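Local coordinates for protein UDP-N-acetylenolpyruvoylglucosamine reductase (Listeria monocytogenes, PDB 3TX1) that binds FAD and, as a MurB enzyme, probably reduces UDP-N-acetylenolpyruvoylglucosamine to UDP-N-acetylmuramate with NADPH during peptidoglycan synthesis, at residues A[154-159]-A[314-319]; A[108-113]-A[117-122]; A[71-74]-A[78-81]; A[244-249]-A[298-303]; A[173-176]-A[180-183]. One frame throughout, in Å; residues are numbered along the deposited sequence.

Contact 1. Residues A[154-159]-A[314-319]; sequences LHMNAG and EVKIIG. With FAD (flavin-adenine dinucleotide), chain B; SO4 (sulfate ion), chain E.
The backbones of M156 and E314 come no closer than 10.1 Å between CA atoms, and no hydrogen bond links segments 154-159 and 314-319; the meeting is left to side chains and bound groups. M156 folds at chi2 (-60°) and chi3, and its SD slides past K316 in the opposite direction, 3.8 Å from CE. Its methyl CE approaches E314 OE1 at 4.1 Å, while CG rests near O3' of the FAD ribityl chain. H155 has CG anti to its own N (chi1 -175°), which lays one ring face over the adenosine ribose, with C1B 3.5 Å above the ring plane and offset toward the rim. A sulfate, probably from the crystallisation liquor, lies at the ring edge: H155 NE2 gives weak hydrogen bonds to O2 and O4, and K316 NZ donates a hydrogen bond to O2 of the sulfate at 2.8 Å. The sulfate thus bridges H155 and K316. At the flavin end, G159 N donates to FAD O2 at 2.9 Å and G159 O accepts from FAD N3 at 2.7 Å, a matched pair that fixes the pyrimidine edge. E314, predicted to be catalytic, also bonds a glycerol. H155, M156, A158, G159 and K316 thus line the FAD pocket: helix 150-156 packs through L154 on strand 204-214, while strand 316-318 pairs in parallel with strand 90-92.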
# COMPACT_ATOMS: atom_id res chain seq x y z
N LEU A 154 -6.91 -1.72 3.44
CA LEU A 154 -8.32 -1.84 3.08
C LEU A 154 -8.52 -1.53 1.60
O LEU A 154 -9.38 -2.12 0.91
CB LEU A 154 -9.24 -0.97 3.92
CG LEU A 154 -9.12 -1.01 5.43
CD1 LEU A 154 -10.49 -0.74 6.00
CD2 LEU A 154 -8.58 -2.31 5.98
N HIS A 155 -7.71 -0.60 1.10
CA HIS A 155 -7.87 -0.21 -0.26
C HIS A 155 -7.56 -1.38 -1.16
O HIS A 155 -8.28 -1.64 -2.12
CB HIS A 155 -7.03 1.01 -0.58
CG HIS A 155 -7.25 1.50 -1.96
ND1 HIS A 155 -8.24 2.37 -2.27
CD2 HIS A 155 -6.65 1.14 -3.16
CE1 HIS A 155 -8.24 2.59 -3.61
NE2 HIS A 155 -7.26 1.85 -4.15
N MET A 156 -6.55 -2.16 -0.80
CA MET A 156 -6.13 -3.28 -1.62
C MET A 156 -6.73 -4.64 -1.26
O MET A 156 -6.41 -5.64 -1.90
CB MET A 156 -4.62 -3.42 -1.45
CG MET A 156 -3.82 -2.22 -1.89
SD MET A 156 -4.08 -1.87 -3.63
CE MET A 156 -4.16 -3.53 -4.32
N ASN A 157 -7.60 -4.71 -0.26
CA ASN A 157 -8.03 -5.99 0.29
C ASN A 157 -6.81 -6.90 0.36
O ASN A 157 -6.76 -8.02 -0.19
CB ASN A 157 -9.17 -6.67 -0.44
CG ASN A 157 -9.77 -7.79 0.42
OD1 ASN A 157 -9.75 -7.71 1.67
ND2 ASN A 157 -10.30 -8.83 -0.24
N ALA A 158 -5.83 -6.37 1.07
CA ALA A 158 -4.53 -6.99 1.22
C ALA A 158 -4.67 -8.42 1.74
O ALA A 158 -5.44 -8.68 2.66
CB ALA A 158 -3.68 -6.11 2.13
N GLY A 159 -3.90 -9.33 1.17
CA GLY A 159 -3.96 -10.70 1.65
C GLY A 159 -2.69 -11.47 1.37
O GLY A 159 -1.91 -11.06 0.56
N GLU A 314 0.43 -5.38 -10.79
CA GLU A 314 -0.39 -5.40 -9.60
C GLU A 314 -0.14 -4.04 -8.95
O GLU A 314 -1.07 -3.30 -8.67
CB GLU A 314 -0.02 -6.59 -8.70
CG GLU A 314 -0.19 -6.44 -7.17
CD GLU A 314 -1.63 -6.36 -6.65
OE1 GLU A 314 -1.87 -6.74 -5.47
OE2 GLU A 314 -2.52 -5.90 -7.39
N VAL A 315 1.13 -3.68 -8.78
CA VAL A 315 1.55 -2.40 -8.23
C VAL A 315 0.92 -1.19 -8.98
O VAL A 315 0.79 -1.20 -10.22
CB VAL A 315 3.08 -2.33 -8.32
CG1 VAL A 315 3.53 -2.20 -9.78
CG2 VAL A 315 3.61 -1.15 -7.53
N LYS A 316 0.52 -0.14 -8.24
CA LYS A 316 -0.13 1.05 -8.84
C LYS A 316 0.90 1.96 -9.44
O LYS A 316 1.98 2.15 -8.85
CB LYS A 316 -0.87 1.92 -7.81
CG LYS A 316 -1.92 1.25 -6.97
CD LYS A 316 -3.07 0.75 -7.81
CE LYS A 316 -4.02 -0.03 -6.91
NZ LYS A 316 -5.18 -0.60 -7.66
N ILE A 317 0.52 2.58 -10.55
CA ILE A 317 1.36 3.51 -11.30
C ILE A 317 0.72 4.88 -11.30
O ILE A 317 -0.40 5.03 -11.80
CB ILE A 317 1.53 3.03 -12.77
CG1 ILE A 317 2.61 1.95 -12.87
CG2 ILE A 317 1.88 4.18 -13.70
CD1 ILE A 317 2.18 0.57 -12.45
N ILE A 318 1.41 5.90 -10.77
CA ILE A 318 0.84 7.27 -10.70
C ILE A 318 1.86 8.40 -10.86
O ILE A 318 3.06 8.21 -10.59
CB ILE A 318 0.08 7.52 -9.38
CG1 ILE A 318 1.04 7.39 -8.20
CG2 ILE A 318 -1.14 6.60 -9.25
CD1 ILE A 318 0.49 7.91 -6.89
N GLY A 319 1.35 9.58 -11.24
CA GLY A 319 2.14 10.77 -11.57
C GLY A 319 2.21 10.80 -13.09
O GLY A 319 1.54 9.99 -13.72
PA FAD B . 0.34 2.57 -0.90
O1A FAD B . 0.78 3.84 -0.26
O2A FAD B . 1.31 1.76 -1.71
O5B FAD B . -0.86 2.88 -1.91
C5B FAD B . -1.67 1.73 -2.15
C4B FAD B . -3.04 2.10 -2.69
O4B FAD B . -3.95 2.32 -1.63
C3B FAD B . -3.10 3.34 -3.55
O3B FAD B . -4.24 3.16 -4.43
C2B FAD B . -3.43 4.40 -2.50
O2B FAD B . -4.01 5.64 -2.95
C1B FAD B . -4.44 3.65 -1.68
N9A FAD B . -4.41 4.13 -0.31
C8A FAD B . -3.36 4.19 0.53
N7A FAD B . -3.79 4.61 1.75
C5A FAD B . -5.13 4.81 1.72
C6A FAD B . -6.21 5.28 2.62
N6A FAD B . -6.00 5.65 3.91
N1A FAD B . -7.46 5.32 2.11
C2A FAD B . -7.74 4.96 0.86
N3A FAD B . -6.83 4.56 -0.02
C4A FAD B . -5.53 4.47 0.34
N1 FAD B . 0.31 -7.06 -0.51
C2 FAD B . -0.42 -8.16 -0.18
O2 FAD B . -1.66 -8.13 -0.29
N3 FAD B . 0.10 -9.29 0.31
C4 FAD B . 1.40 -9.47 0.50
O4 FAD B . 1.86 -10.56 0.92
C4X FAD B . 2.26 -8.33 0.16
N5 FAD B . 3.58 -8.42 0.32
C5X FAD B . 4.40 -7.40 0.02
C6 FAD B . 5.76 -7.57 0.24
C7 FAD B . 6.64 -6.55 -0.02
C7M FAD B . 8.11 -6.76 0.20
C8 FAD B . 6.07 -5.28 -0.52
C8M FAD B . 6.96 -4.13 -0.84
C9 FAD B . 4.73 -5.11 -0.73
C9A FAD B . 3.86 -6.14 -0.48
N10 FAD B . 2.46 -5.99 -0.66
C10 FAD B . 1.64 -7.09 -0.35
C1' FAD B . 1.91 -4.74 -1.19
C2' FAD B . 1.55 -3.77 -0.09
O2' FAD B . 2.20 -4.14 1.12
C3' FAD B . 0.06 -3.77 0.18
O3' FAD B . -0.58 -3.52 -1.07
C4' FAD B . -0.29 -2.68 1.19
O4' FAD B . -1.53 -2.96 1.85
C5' FAD B . -0.28 -1.29 0.58
O5' FAD B . -0.08 -0.38 1.63
P FAD B . 0.39 1.12 1.44
O1P FAD B . -0.06 1.81 2.68
O2P FAD B . 1.84 1.02 1.11
O3P FAD B . -0.37 1.63 0.17
S SO4 E . -7.73 2.20 -7.55
O1 SO4 E . -8.90 2.70 -6.79
O2 SO4 E . -7.56 0.74 -7.30
O3 SO4 E . -7.93 2.46 -8.99
O4 SO4 E . -6.49 2.91 -7.13

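Contact 2. Residues A[108-113]-A[117-122]; sequences QTIERN and IVAMSG
T109, just before strand 110-113, meets M120 at the end of an antiparallel beta hairpin away from its turn; the hairpin joins strands 110-113 and 116-120, and every hydrogen bond across the two segments is backbone to backbone. M120 N donates to T109 O at 2.7 Å. Farther along, E111 and V118 form the hydrogen-bonded pair and satisfy each other twice: E111 N gives to V118 O, and V118 N returns a bond to E111 O at 3.2 Å. Two of the acceptors take a CA-H...O contact as well, T109 O from A119 CA at 3.2 Å and V118 O from I110 CA at 3.4 Å. The alternate groups of the second strand turn to its other neighbour, strand 204-214, where I117 bonds with F210 and A119 with A208, so strand 116-120 is held along both edges. I110, A119 and I117 share one face; I110 CG2 lies 4.4 Å from A119 CB, and helix 125-134 covers this face through T128, F131 and A132. E111 and V118 occupy the other face, where the E111 carboxylate leads away. S121, beyond the strand, touches FAD, so the hairpin runs into the cofactor pocket. At the open end of the pairing, M120 has CG anti to its carbonyl carbon (chi1 -81°), and this carries SD alongside T109, 3.8 Å from CB.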
# COMPACT_ATOMS: atom_id res chain seq x y z
N GLN A 108 -2.30 7.31 13.69
CA GLN A 108 -1.58 6.07 14.07
C GLN A 108 -2.20 5.08 15.06
O GLN A 108 -1.73 3.95 15.17
CB GLN A 108 -0.22 6.47 14.65
CG GLN A 108 0.89 6.55 13.61
CD GLN A 108 2.23 6.89 14.23
OE1 GLN A 108 2.51 8.05 14.56
NE2 GLN A 108 3.09 5.87 14.39
N THR A 109 -3.20 5.49 15.81
CA THR A 109 -3.81 4.65 16.85
C THR A 109 -4.27 3.22 16.58
O THR A 109 -4.94 2.94 15.58
CB THR A 109 -4.96 5.41 17.47
OG1 THR A 109 -4.47 6.02 18.67
CG2 THR A 109 -6.10 4.47 17.81
N ILE A 110 -3.97 2.35 17.55
CA ILE A 110 -4.39 0.95 17.52
C ILE A 110 -5.04 0.61 18.87
O ILE A 110 -4.40 0.76 19.91
CB ILE A 110 -3.17 0.01 17.33
CG1 ILE A 110 -2.24 0.51 16.22
CG2 ILE A 110 -3.63 -1.43 17.09
CD1 ILE A 110 -1.33 -0.57 15.66
N GLU A 111 -6.29 0.12 18.87
CA GLU A 111 -6.98 -0.16 20.14
C GLU A 111 -7.57 -1.56 20.36
O GLU A 111 -7.98 -2.25 19.42
CB GLU A 111 -8.08 0.89 20.43
CG GLU A 111 -7.65 2.35 20.48
CD GLU A 111 -6.48 2.64 21.41
OE1 GLU A 111 -6.19 1.86 22.36
OE2 GLU A 111 -5.86 3.69 21.20
N ARG A 112 -7.67 -1.93 21.64
CA ARG A 112 -8.30 -3.16 22.09
C ARG A 112 -9.75 -2.90 22.36
O ARG A 112 -10.10 -1.94 23.00
CB ARG A 112 -7.62 -3.66 23.39
CG ARG A 112 -8.27 -3.21 24.72
CD ARG A 112 -8.89 -4.36 25.53
NE ARG A 112 -9.99 -3.97 26.41
CZ ARG A 112 -11.26 -4.28 26.22
NH1 ARG A 112 -11.64 -4.95 25.16
NH2 ARG A 112 -12.18 -3.89 27.09
N ASN A 113 -10.59 -3.76 21.86
CA ASN A 113 -12.03 -3.60 22.11
C ASN A 113 -12.78 -4.95 22.16
O ASN A 113 -13.46 -5.31 21.21
CB ASN A 113 -12.59 -2.72 21.00
CG ASN A 113 -14.10 -2.67 21.00
OD1 ASN A 113 -14.77 -2.95 22.02
ND2 ASN A 113 -14.67 -2.32 19.83
N ILE A 117 -10.45 -5.44 17.02
CA ILE A 117 -9.35 -4.50 16.87
C ILE A 117 -9.67 -3.27 15.98
O ILE A 117 -10.17 -3.40 14.85
CB ILE A 117 -8.03 -5.22 16.49
CG1 ILE A 117 -7.47 -5.92 17.74
CG2 ILE A 117 -7.01 -4.23 15.95
CD1 ILE A 117 -6.28 -6.81 17.50
N VAL A 118 -9.44 -2.09 16.56
CA VAL A 118 -9.62 -0.81 15.86
C VAL A 118 -8.27 -0.16 15.67
O VAL A 118 -7.53 0.03 16.65
CB VAL A 118 -10.63 0.16 16.56
CG1 VAL A 118 -10.06 1.57 16.71
CG2 VAL A 118 -11.95 0.19 15.79
N ALA A 119 -7.97 0.17 14.41
CA ALA A 119 -6.71 0.81 14.02
C ALA A 119 -6.94 1.94 13.04
O ALA A 119 -7.77 1.82 12.14
CB ALA A 119 -5.78 -0.21 13.39
N MET A 120 -6.19 3.02 13.21
CA MET A 120 -6.28 4.17 12.31
C MET A 120 -5.60 3.89 10.96
O MET A 120 -4.77 2.98 10.85
CB MET A 120 -5.74 5.41 12.99
CG MET A 120 -6.78 6.02 13.90
SD MET A 120 -6.17 7.53 14.61
CE MET A 120 -7.71 8.29 15.07
N SER A 121 -5.93 4.66 9.93
CA SER A 121 -5.48 4.30 8.59
C SER A 121 -4.01 4.52 8.33
O SER A 121 -3.49 4.05 7.30
CB SER A 121 -6.32 5.01 7.55
OG SER A 121 -6.01 6.37 7.55
N GLY A 122 -3.35 5.19 9.27
CA GLY A 122 -1.93 5.53 9.13
C GLY A 122 -1.10 4.52 9.90
O GLY A 122 0.13 4.57 9.87

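Contact 3. Residues A[71-74]-A[78-81]; sequences VAYC and KIPL
C74 O receives the backbone N of I79 at 2.7 Å, with the donor in the carbonyl plane and an N-H...O angle of 147°. K78 N comes close to the same oxygen, but at a poor angle, and is not bonded to it. K78 has positive phi (50°), and this turns the chain back so that the next amide, that of I79, can reach into the last turn of helix 64-76. The fold-back brings apolar groups together beside the turn. C74, the most covered residue here, meets I79 CB with its CB at 4.1 Å and L81 CB at 4.3 Å. I79 stretches its CD1 to 3.9 Å from Y73 CE2, approaching the ring at a slant; Y73 takes part because its CG stands anti to N (chi1 -179°). One turn back, V71 and L81 cross at about a right angle, with CG2 and CD2 4.1 Å apart. Strand 100-103 lies under this patch: V71 and L81 touch L102, C74 and I79 touch V100, and P80 makes a backbone bond with V100. The turn is a Schellman motif with K78 as C-prime residue, and it closes the helix of a beta-alpha-beta crossover in the FAD-binding domain, leading from strand 54-60 to strand 81-84 with strand 100-103 between them.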
# COMPACT_ATOMS: atom_id res chain seq x y z
N VAL A 71 -9.81 17.50 2.20
CA VAL A 71 -10.54 16.75 1.19
C VAL A 71 -11.65 17.58 0.63
O VAL A 71 -11.86 17.61 -0.59
CB VAL A 71 -11.14 15.45 1.75
CG1 VAL A 71 -12.20 14.87 0.83
CG2 VAL A 71 -10.05 14.44 1.96
N ALA A 72 -12.37 18.27 1.49
CA ALA A 72 -13.48 19.11 1.01
C ALA A 72 -12.94 20.25 0.18
O ALA A 72 -13.45 20.51 -0.90
CB ALA A 72 -14.30 19.64 2.17
N TYR A 73 -11.87 20.88 0.67
CA TYR A 73 -11.29 22.03 -0.02
C TYR A 73 -10.87 21.67 -1.43
O TYR A 73 -11.16 22.41 -2.38
CB TYR A 73 -10.11 22.59 0.77
CG TYR A 73 -9.47 23.79 0.14
CD1 TYR A 73 -9.79 25.07 0.55
CD2 TYR A 73 -8.55 23.64 -0.86
CE1 TYR A 73 -9.20 26.19 -0.03
CE2 TYR A 73 -7.95 24.74 -1.46
CZ TYR A 73 -8.27 26.01 -1.04
OH TYR A 73 -7.66 27.09 -1.65
N CYS A 74 -10.18 20.53 -1.57
CA CYS A 74 -9.70 20.07 -2.87
C CYS A 74 -10.82 19.69 -3.80
O CYS A 74 -10.74 19.97 -5.03
CB CYS A 74 -8.75 18.90 -2.72
SG CYS A 74 -7.18 19.46 -2.03
N LYS A 78 -11.93 21.66 -7.26
CA LYS A 78 -11.60 20.65 -8.29
C LYS A 78 -10.10 20.35 -8.43
O LYS A 78 -9.62 20.13 -9.53
CB LYS A 78 -12.25 20.97 -9.66
CG LYS A 78 -13.77 20.90 -9.66
CD LYS A 78 -14.35 20.98 -11.07
CE LYS A 78 -15.87 21.04 -11.05
NZ LYS A 78 -16.47 20.98 -12.42
N ILE A 79 -9.39 20.34 -7.30
CA ILE A 79 -7.95 20.01 -7.27
C ILE A 79 -7.78 18.50 -7.11
O ILE A 79 -8.22 17.93 -6.09
CB ILE A 79 -7.24 20.69 -6.08
CG1 ILE A 79 -7.45 22.21 -6.09
CG2 ILE A 79 -5.76 20.31 -6.04
CD1 ILE A 79 -7.00 22.91 -4.82
N PRO A 80 -7.21 17.82 -8.14
CA PRO A 80 -6.95 16.37 -8.03
C PRO A 80 -6.30 16.06 -6.69
O PRO A 80 -5.41 16.79 -6.25
CB PRO A 80 -5.97 16.09 -9.19
CG PRO A 80 -5.76 17.40 -9.90
CD PRO A 80 -6.90 18.30 -9.50
N LEU A 81 -6.78 15.03 -6.02
CA LEU A 81 -6.26 14.69 -4.71
C LEU A 81 -5.77 13.23 -4.68
O LEU A 81 -6.42 12.35 -5.24
CB LEU A 81 -7.35 14.92 -3.67
CG LEU A 81 -7.33 14.23 -2.28
CD1 LEU A 81 -6.63 15.03 -1.18
CD2 LEU A 81 -8.79 14.00 -1.90

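Contact 4. Residues A[244-249]-A[298-303]; sequences SVFKRP and YVQQTV
F246 carries the whole contact, pushing its ring from segment 244-249 against V299 and Q300 of helix 289-307. The packing is apolar first. F246 CE1 lies 3.9 Å from V299 CG1, and CE2 lies 3.5 Å from Q300 CG, so the far end of the ring rests in the notch between two successive helix residues. CG of F246 is anti to its carbonyl carbon (chi1 -63°), which sends the ring outward from the loop to the helix. V245 CG1, from the same loop, covers one ring face near its rim. Flat groups come next: the Q300 amide is turned 39° from the ring, and its NE2 sits in the ring plane at the edge, 4.0 Å from CE2. Among polar groups nothing bonds across the two segments. Q300 NE2 is bonded to L311 O, which helps to hold the amide at the ring edge. Within the helix, Y298 O accepts from both T302 N at 2.8 Å and T302 OG1 at 2.6 Å, the two donors coming from opposite faces of the carbonyl plane. S244, the predicted proton donor, lies two residues before F246. The ring is buried in the C-terminal domain, wedged among helix 289-307 with I296, helix 254-260 with I258, and the loop bearing L311.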
# COMPACT_ATOMS: atom_id res chain seq x y z
N SER A 244 5.14 -7.95 -5.12
CA SER A 244 5.13 -8.73 -6.30
C SER A 244 4.65 -7.66 -7.29
O SER A 244 3.62 -7.04 -7.08
CB SER A 244 4.11 -9.85 -6.14
OG SER A 244 4.45 -10.98 -6.93
N VAL A 245 5.45 -7.39 -8.30
CA VAL A 245 5.15 -6.38 -9.32
C VAL A 245 3.93 -6.71 -10.22
O VAL A 245 3.25 -5.81 -10.65
CB VAL A 245 6.42 -6.12 -10.20
CG1 VAL A 245 6.08 -5.36 -11.47
CG2 VAL A 245 7.49 -5.34 -9.43
N PHE A 246 3.65 -7.97 -10.50
CA PHE A 246 2.58 -8.32 -11.45
C PHE A 246 1.45 -9.19 -10.90
O PHE A 246 1.66 -10.00 -10.03
CB PHE A 246 3.20 -9.08 -12.65
CG PHE A 246 4.17 -8.26 -13.46
CD1 PHE A 246 5.53 -8.37 -13.25
CD2 PHE A 246 3.72 -7.36 -14.42
CE1 PHE A 246 6.41 -7.60 -13.98
CE2 PHE A 246 4.59 -6.58 -15.17
CZ PHE A 246 5.94 -6.71 -14.95
N LYS A 247 0.25 -9.07 -11.46
CA LYS A 247 -0.83 -9.97 -11.07
C LYS A 247 -0.45 -11.35 -11.60
O LYS A 247 0.42 -11.48 -12.45
CB LYS A 247 -2.16 -9.51 -11.69
CG LYS A 247 -2.44 -8.04 -11.49
CD LYS A 247 -3.78 -7.60 -12.06
CE LYS A 247 -4.11 -6.17 -11.62
NZ LYS A 247 -5.53 -5.80 -11.85
N ARG A 248 -1.10 -12.39 -11.12
CA ARG A 248 -0.74 -13.71 -11.62
C ARG A 248 -1.54 -14.02 -12.90
O ARG A 248 -2.78 -14.05 -12.89
CB ARG A 248 -0.90 -14.77 -10.52
CG ARG A 248 -0.32 -16.14 -10.86
CD ARG A 248 -0.83 -17.22 -9.90
NE ARG A 248 -0.08 -17.46 -8.64
CZ ARG A 248 -0.00 -16.63 -7.58
NH1 ARG A 248 -0.55 -15.42 -7.61
NH2 ARG A 248 0.68 -17.01 -6.50
N PRO A 249 -0.83 -14.28 -13.99
CA PRO A 249 -1.46 -14.67 -15.26
C PRO A 249 -2.10 -16.05 -15.15
O PRO A 249 -1.50 -16.97 -14.58
CB PRO A 249 -0.29 -14.71 -16.24
CG PRO A 249 0.89 -15.02 -15.39
CD PRO A 249 0.64 -14.34 -14.07
N TYR A 298 10.28 -3.51 -19.92
CA TYR A 298 11.14 -4.42 -20.63
C TYR A 298 10.81 -5.88 -20.29
O TYR A 298 10.85 -6.77 -21.15
CB TYR A 298 12.58 -4.05 -20.34
CG TYR A 298 13.61 -4.89 -20.99
CD1 TYR A 298 14.12 -4.57 -22.27
CD2 TYR A 298 14.15 -6.00 -20.31
CE1 TYR A 298 15.13 -5.34 -22.85
CE2 TYR A 298 15.14 -6.78 -20.90
CZ TYR A 298 15.61 -6.46 -22.15
OH TYR A 298 16.57 -7.28 -22.66
N VAL A 299 10.43 -6.12 -19.04
CA VAL A 299 10.02 -7.44 -18.62
C VAL A 299 8.73 -7.80 -19.32
O VAL A 299 8.64 -8.84 -19.98
CB VAL A 299 9.81 -7.50 -17.10
CG1 VAL A 299 8.96 -8.70 -16.72
CG2 VAL A 299 11.14 -7.49 -16.36
N GLN A 300 7.73 -6.93 -19.21
CA GLN A 300 6.46 -7.14 -19.88
C GLN A 300 6.72 -7.45 -21.33
O GLN A 300 6.18 -8.39 -21.89
CB GLN A 300 5.65 -5.87 -19.83
CG GLN A 300 5.01 -5.60 -18.48
CD GLN A 300 4.09 -4.40 -18.50
OE1 GLN A 300 4.51 -3.28 -18.80
NE2 GLN A 300 2.84 -4.61 -18.12
N GLN A 301 7.57 -6.65 -21.95
CA GLN A 301 7.82 -6.86 -23.37
C GLN A 301 8.53 -8.16 -23.70
O GLN A 301 8.20 -8.80 -24.68
CB GLN A 301 8.57 -5.67 -23.98
CG GLN A 301 8.73 -5.82 -25.47
CD GLN A 301 7.40 -5.96 -26.18
OE1 GLN A 301 6.34 -5.56 -25.66
NE2 GLN A 301 7.43 -6.54 -27.38
N THR A 302 9.51 -8.55 -22.89
CA THR A 302 10.28 -9.75 -23.15
C THR A 302 9.41 -10.98 -22.91
O THR A 302 9.45 -11.97 -23.63
CB THR A 302 11.47 -9.76 -22.21
OG1 THR A 302 12.22 -8.56 -22.40
CG2 THR A 302 12.37 -10.91 -22.47
N VAL A 303 8.61 -10.92 -21.87
CA VAL A 303 7.77 -12.05 -21.59
C VAL A 303 6.77 -12.30 -22.69
O VAL A 303 6.53 -13.46 -23.02
CB VAL A 303 7.07 -11.95 -20.24
CG1 VAL A 303 6.08 -13.08 -20.09
CG2 VAL A 303 8.13 -12.02 -19.16

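Contact 5. Residues A[173-176]-A[180-183]; sequences TVLT and ELKK
T173 and L181 touch through CG2 and CD2 at 3.7 Å, and L175 adds its CD2 at 4.1 Å from L181 CG, so L181 lies over both residues of the first strand that share its face. On the other side T176 CG2 meets K182 CB at 4.2 Å, the two side chains crossing at about a right angle. These meetings are set by the register of an antiparallel hairpin, strands 169-175 and 181-185. V174 and K182 form its hydrogen-bonded pair, V174 N to K182 O at 2.9 Å and K182 N to V174 O at 2.8 Å. Toward the turn T176 N donates to E180 O at 3.1 Å, and T176 OG1 is bonded to OG1 of T178 in the turn itself. Farther out, strand 204-214 pairs with the other edge of the first strand, and D207 takes the hydroxyl of T173, whose OG1 stands 3.9 Å from K183 NZ. L175 packs on A67, Q68 and V71 of helix 64-76, while Y203 lies against V174, T176 and K182. L175 pairs with L181, V174 with K182 and T173 with K183; the ends of E180 and K182 lead away from the first strand, so backbone bonds and aliphatic contacts hold the hairpin.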
# COMPACT_ATOMS: atom_id res chain seq x y z
N THR A 173 -14.12 3.50 9.11
CA THR A 173 -14.50 4.90 9.07
C THR A 173 -13.84 5.49 7.83
O THR A 173 -12.65 5.35 7.62
CB THR A 173 -14.00 5.69 10.27
OG1 THR A 173 -14.42 5.04 11.46
CG2 THR A 173 -14.58 7.11 10.23
N VAL A 174 -14.62 6.21 7.06
CA VAL A 174 -14.15 6.68 5.81
C VAL A 174 -14.58 8.12 5.45
O VAL A 174 -15.49 8.68 6.07
CB VAL A 174 -14.66 5.66 4.79
CG1 VAL A 174 -15.38 6.29 3.61
CG2 VAL A 174 -13.56 4.70 4.39
N LEU A 175 -13.90 8.72 4.48
CA LEU A 175 -14.27 10.02 3.94
C LEU A 175 -14.64 9.89 2.49
O LEU A 175 -13.90 9.34 1.68
CB LEU A 175 -13.16 11.07 4.08
CG LEU A 175 -12.77 11.62 5.47
CD1 LEU A 175 -11.90 12.86 5.32
CD2 LEU A 175 -13.95 11.96 6.37
N THR A 176 -15.81 10.38 2.16
CA THR A 176 -16.25 10.39 0.79
C THR A 176 -15.49 11.52 0.09
O THR A 176 -14.88 12.38 0.73
CB THR A 176 -17.76 10.62 0.69
OG1 THR A 176 -18.07 11.96 1.08
CG2 THR A 176 -18.50 9.65 1.61
N GLU A 180 -17.22 14.15 3.64
CA GLU A 180 -18.06 13.68 4.77
C GLU A 180 -17.62 12.37 5.40
O GLU A 180 -17.26 11.47 4.67
CB GLU A 180 -19.51 13.46 4.32
CG GLU A 180 -20.06 14.57 3.45
CD GLU A 180 -21.58 14.71 3.49
OE1 GLU A 180 -22.25 14.03 4.30
OE2 GLU A 180 -22.09 15.56 2.73
N LEU A 181 -17.69 12.23 6.73
CA LEU A 181 -17.46 10.91 7.30
C LEU A 181 -18.58 9.96 6.92
O LEU A 181 -19.73 10.35 6.76
CB LEU A 181 -17.40 10.87 8.82
CG LEU A 181 -16.23 11.31 9.67
CD1 LEU A 181 -16.50 12.73 10.14
CD2 LEU A 181 -16.21 10.40 10.87
N LYS A 182 -18.23 8.70 6.82
CA LYS A 182 -19.21 7.69 6.57
C LYS A 182 -18.66 6.48 7.31
O LYS A 182 -17.51 6.09 7.08
CB LYS A 182 -19.38 7.44 5.07
CG LYS A 182 -20.51 6.48 4.78
CD LYS A 182 -20.73 6.19 3.31
CE LYS A 182 -22.07 5.48 3.12
NZ LYS A 182 -23.20 6.40 3.48
N LYS A 183 -19.45 5.98 8.25
CA LYS A 183 -19.11 4.79 9.04
C LYS A 183 -19.69 3.57 8.32
O LYS A 183 -20.89 3.50 8.09
CB LYS A 183 -19.64 4.93 10.47
CG LYS A 183 -18.67 5.65 11.40
CD LYS A 183 -19.35 6.21 12.64
CE LYS A 183 -18.50 6.06 13.92
NZ LYS A 183 -17.11 6.57 13.84

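The centre of contact 1 lies about 6 Å from the centre of the chain, on the FAD; contacts 2, 3 and 5 have centres about 20 Å from it and do not touch it. Contact 4 joins it directly: E314 N sits 2.9 Å from V245 O, a probable hydrogen bond. The side chains of E314 and S244, both predicted active-site residues, are about 6 Å apart, and that of R194, the third, is about 4 Å from that of E314. Contacts 2 and 5 are hairpins flanking strand 204-214 in one antiparallel sheet, with centres 16 Å apart. V71 CG2 of contact 3 packs 4.1 Å from L175 CD1 of contact 5. Contact 4 stands across the chain's centre from contacts 2 and 5, about 35 and 36 Å between centres.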